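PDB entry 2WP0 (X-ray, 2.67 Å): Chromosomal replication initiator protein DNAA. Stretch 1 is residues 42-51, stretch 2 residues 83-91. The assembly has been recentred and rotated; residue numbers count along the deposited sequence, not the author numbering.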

# COMPACT_ATOMS: atom_id res chain seq x y z
N SER D 42 -10.92 3.40 50.00
CA SER D 42 -10.48 4.79 50.17
C SER D 42 -9.03 4.80 49.71
O SER D 42 -8.37 5.84 49.66
CB SER D 42 -10.62 5.27 51.61
OG SER D 42 -11.81 6.04 51.78
N ASP D 43 -8.57 3.60 49.36
CA ASP D 43 -7.34 3.39 48.61
C ASP D 43 -7.65 3.41 47.10
O ASP D 43 -6.73 3.38 46.28
CB ASP D 43 -6.65 2.07 49.03
CG ASP D 43 -7.41 0.82 48.56
OD1 ASP D 43 -7.78 0.76 47.36
OD2 ASP D 43 -7.60 -0.11 49.37
N ILE D 44 -8.94 3.45 46.76
CA ILE D 44 -9.38 3.66 45.38
C ILE D 44 -10.52 4.66 45.31
O ILE D 44 -11.32 4.78 46.24
CB ILE D 44 -9.95 2.39 44.71
CG1 ILE D 44 -9.10 1.16 44.95
CG2 ILE D 44 -10.07 2.59 43.19
CD1 ILE D 44 -9.61 -0.02 44.19
N ALA D 45 -10.60 5.36 44.18
CA ALA D 45 -11.78 6.14 43.81
C ALA D 45 -12.42 5.55 42.56
O ALA D 45 -11.74 5.23 41.58
CB ALA D 45 -11.43 7.61 43.60
N PHE D 46 -13.74 5.38 42.59
CA PHE D 46 -14.46 4.89 41.44
C PHE D 46 -15.27 6.00 40.79
O PHE D 46 -15.96 6.76 41.48
CB PHE D 46 -15.37 3.72 41.82
CG PHE D 46 -14.66 2.40 41.93
CD1 PHE D 46 -14.46 1.62 40.81
CD2 PHE D 46 -14.19 1.95 43.14
CE1 PHE D 46 -13.80 0.40 40.90
CE2 PHE D 46 -13.52 0.74 43.24
CZ PHE D 46 -13.33 -0.03 42.12
N PHE D 47 -15.16 6.12 39.48
CA PHE D 47 -15.98 7.04 38.71
C PHE D 47 -16.73 6.28 37.63
O PHE D 47 -16.29 5.22 37.17
CB PHE D 47 -15.14 8.14 38.06
CG PHE D 47 -14.19 8.78 39.00
CD1 PHE D 47 -12.89 8.34 39.10
CD2 PHE D 47 -14.61 9.80 39.82
CE1 PHE D 47 -12.00 8.92 39.99
CE2 PHE D 47 -13.73 10.39 40.72
CZ PHE D 47 -12.42 9.94 40.80
N TYR D 48 -17.86 6.84 37.22
CA TYR D 48 -18.59 6.35 36.08
C TYR D 48 -18.37 7.27 34.90
O TYR D 48 -18.27 8.49 35.05
CB TYR D 48 -20.08 6.26 36.41
CG TYR D 48 -20.46 5.04 37.22
CD1 TYR D 48 -20.13 3.76 36.78
CD2 TYR D 48 -21.16 5.17 38.41
CE1 TYR D 48 -20.50 2.63 37.51
CE2 TYR D 48 -21.53 4.05 39.15
CZ TYR D 48 -21.20 2.78 38.70
OH TYR D 48 -21.57 1.67 39.43
N ALA D 49 -18.25 6.69 33.72
CA ALA D 49 -18.31 7.43 32.47
C ALA D 49 -19.50 6.87 31.69
O ALA D 49 -19.81 5.68 31.76
CB ALA D 49 -17.03 7.28 31.69
N PRO D 50 -20.17 7.73 30.94
CA PRO D 50 -21.43 7.38 30.27
C PRO D 50 -21.25 6.18 29.38
O PRO D 50 -22.12 5.31 29.33
CB PRO D 50 -21.71 8.60 29.40
CG PRO D 50 -20.87 9.70 29.97
CD PRO D 50 -19.67 9.05 30.53
N ASN D 51 -20.13 6.11 28.68
CA ASN D 51 -19.91 5.02 27.75
C ASN D 51 -18.48 4.47 27.76
O ASN D 51 -17.60 4.97 28.47
CB ASN D 51 -20.29 5.47 26.35
CG ASN D 51 -19.53 6.70 25.93
OD1 ASN D 51 -18.31 6.66 25.78
ND2 ASN D 51 -20.24 7.80 25.76
N VAL D 83 -3.82 6.83 46.50
CA VAL D 83 -5.13 6.40 45.96
C VAL D 83 -5.19 6.06 44.46
O VAL D 83 -4.73 6.83 43.61
CB VAL D 83 -6.24 7.43 46.29
CG1 VAL D 83 -6.23 8.57 45.31
CG2 VAL D 83 -7.61 6.75 46.29
N ASP D 84 -5.75 4.89 44.17
CA ASP D 84 -5.89 4.37 42.80
C ASP D 84 -7.21 4.89 42.22
O ASP D 84 -8.17 5.13 42.95
CB ASP D 84 -5.88 2.83 42.85
CG ASP D 84 -5.83 2.17 41.47
OD1 ASP D 84 -5.46 2.83 40.48
OD2 ASP D 84 -6.16 0.96 41.39
N VAL D 85 -7.26 5.09 40.91
CA VAL D 85 -8.51 5.49 40.27
C VAL D 85 -9.01 4.39 39.34
O VAL D 85 -8.22 3.78 38.60
CB VAL D 85 -8.40 6.82 39.51
CG1 VAL D 85 -8.01 7.94 40.45
CG2 VAL D 85 -7.40 6.69 38.38
N ARG D 86 -10.31 4.13 39.39
CA ARG D 86 -10.94 3.17 38.51
C ARG D 86 -12.20 3.80 37.96
O ARG D 86 -13.13 4.07 38.71
CB ARG D 86 -11.29 1.90 39.26
CG ARG D 86 -11.94 0.82 38.39
CD ARG D 86 -10.90 -0.22 37.94
NE ARG D 86 -10.16 -0.78 39.06
CZ ARG D 86 -9.08 -1.57 38.95
NH1 ARG D 86 -8.61 -1.90 37.75
NH2 ARG D 86 -8.46 -2.02 40.05
N ILE D 87 -12.22 4.06 36.66
CA ILE D 87 -13.44 4.55 36.03
C ILE D 87 -14.14 3.45 35.21
O ILE D 87 -13.49 2.56 34.65
CB ILE D 87 -13.19 5.80 35.19
CG1 ILE D 87 -13.96 5.70 33.88
CG2 ILE D 87 -11.71 6.00 34.93
CD1 ILE D 87 -14.23 7.03 33.28
N GLU D 88 -15.47 3.51 35.17
CA GLU D 88 -16.27 2.46 34.54
C GLU D 88 -17.40 3.03 33.72
O GLU D 88 -17.62 4.23 33.72
CB GLU D 88 -16.87 1.57 35.62
CG GLU D 88 -15.92 0.60 36.27
CD GLU D 88 -16.51 -0.02 37.53
OE1 GLU D 88 -16.89 0.76 38.44
OE2 GLU D 88 -16.62 -1.26 37.62
N VAL D 89 -18.14 2.16 33.03
CA VAL D 89 -19.38 2.56 32.36
C VAL D 89 -20.58 2.36 33.31
O VAL D 89 -20.47 1.62 34.29
CB VAL D 89 -19.60 1.80 31.01
CG1 VAL D 89 -20.69 2.46 30.17
CG2 VAL D 89 -18.31 1.74 30.22
N ALA D 90 -21.71 3.00 33.00
CA ALA D 90 -22.78 3.19 33.99
C ALA D 90 -23.72 2.01 34.35
O ALA D 90 -23.73 1.57 35.50
CB ALA D 90 -23.56 4.45 33.65
N PRO D 91 -24.55 1.54 33.41
CA PRO D 91 -25.38 0.41 33.85
C PRO D 91 -24.97 -0.91 33.21
O PRO D 91 -25.73 -1.40 32.38
CB PRO D 91 -26.78 0.80 33.36
CG PRO D 91 -26.60 2.09 32.54
CD PRO D 91 -25.13 2.19 32.24

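Two neighbouring parallel strands are joined first by their backbones and only then distinguished by their side chains, and this segment of the replication initiator DnaA illustrates the principle well. The strands around Ile44 to Ala49 and Asp84 to Val89 run in the same direction, their axes inclined by 30° and approaching to 4.3 Å, and the two stretches bury 861 Å² between them. In a parallel pair, the bonding residues of one strand reach to two different residues of the other. Here Asp84 N donates to Asp43 O at 2.8 Å, and Ala45 N then donates to Asp84 O at 2.7 Å. The alternation continues with Arg86 N to Ala45 O (2.8 Å), Phe47 N to Arg86 O (3.0 Å), Glu88 N to Phe47 O (2.8 Å) and Ala49 N to Glu88 O, a short 2.5 Å. The same carbonyls also accept CA-H...O contacts, such as that from Phe46 CA to Arg86 O at 3.1 Å, so the edges of the two backbones are closely apposed.

The three residues that cover the most surface, Arg86, Tyr48 and Glu88, all project from the same face of the sheet, together with Ile44, Phe46 and Asp84. Arg86 contributes most. Its backbone takes part in two of the hydrogen bonds, while its side chain leaves CA with chi1 near t and lies along Phe46, where Arg86 CG comes within 3.2 Å of Phe46 CE1. A long, flexible residue suits this position: its methylenes can pack on an aromatic ring while the charged end remains at an exposed site. Within its own strand, the guanidinium forms a long salt bridge to Asp84, with Arg86 NH2 4.0 Å from Asp84 OD2; the oxygen lies well out of the guanidinium plane, so the attraction is one of charge alone.

Tyr48, in an m rotamer, brings the CD1 side of its ring nearer to the partner strand than its CA-to-CB direction suggests. Tyr48 CD1 lies 4.1 Å from Glu88 CB and 3.3 Å from Val89 O, extending the contact toward Ala90, where the same carbon is 3.9 Å from Ala90 CA. Glu88 combines both modes of attachment: its amide and carbonyl hold the backbone ladder, and its carboxylate approaches the neighbouring aromatic, with Glu88 OE1 3.5 Å from Phe46 CD1. Partly exposed positions accommodate such residues, since a tyrosine or glutamate can offer carbon surface to its neighbours without being wholly enclosed.

The opposite face, with Ala45, Phe47, Ala49, Val85, Ile87 and Val89, is wholly apolar. Phe47 CB packs 4.2 Å from Ile87 CB, and the edge of its ring meets Val85, with Phe47 CE1 4.1 Å from Val85 CG1. The small side chain of Ala49 is tightly approached by its diagonal neighbour, Ala49 CB lying only 3.2 Å from Ile87 CD1. Ala45, Phe47, Ala49 and Ile87 are buried, as their hydrocarbon side chains allow; the ladder serves the N and O of Ala45 and Phe47 and the N of Ala49.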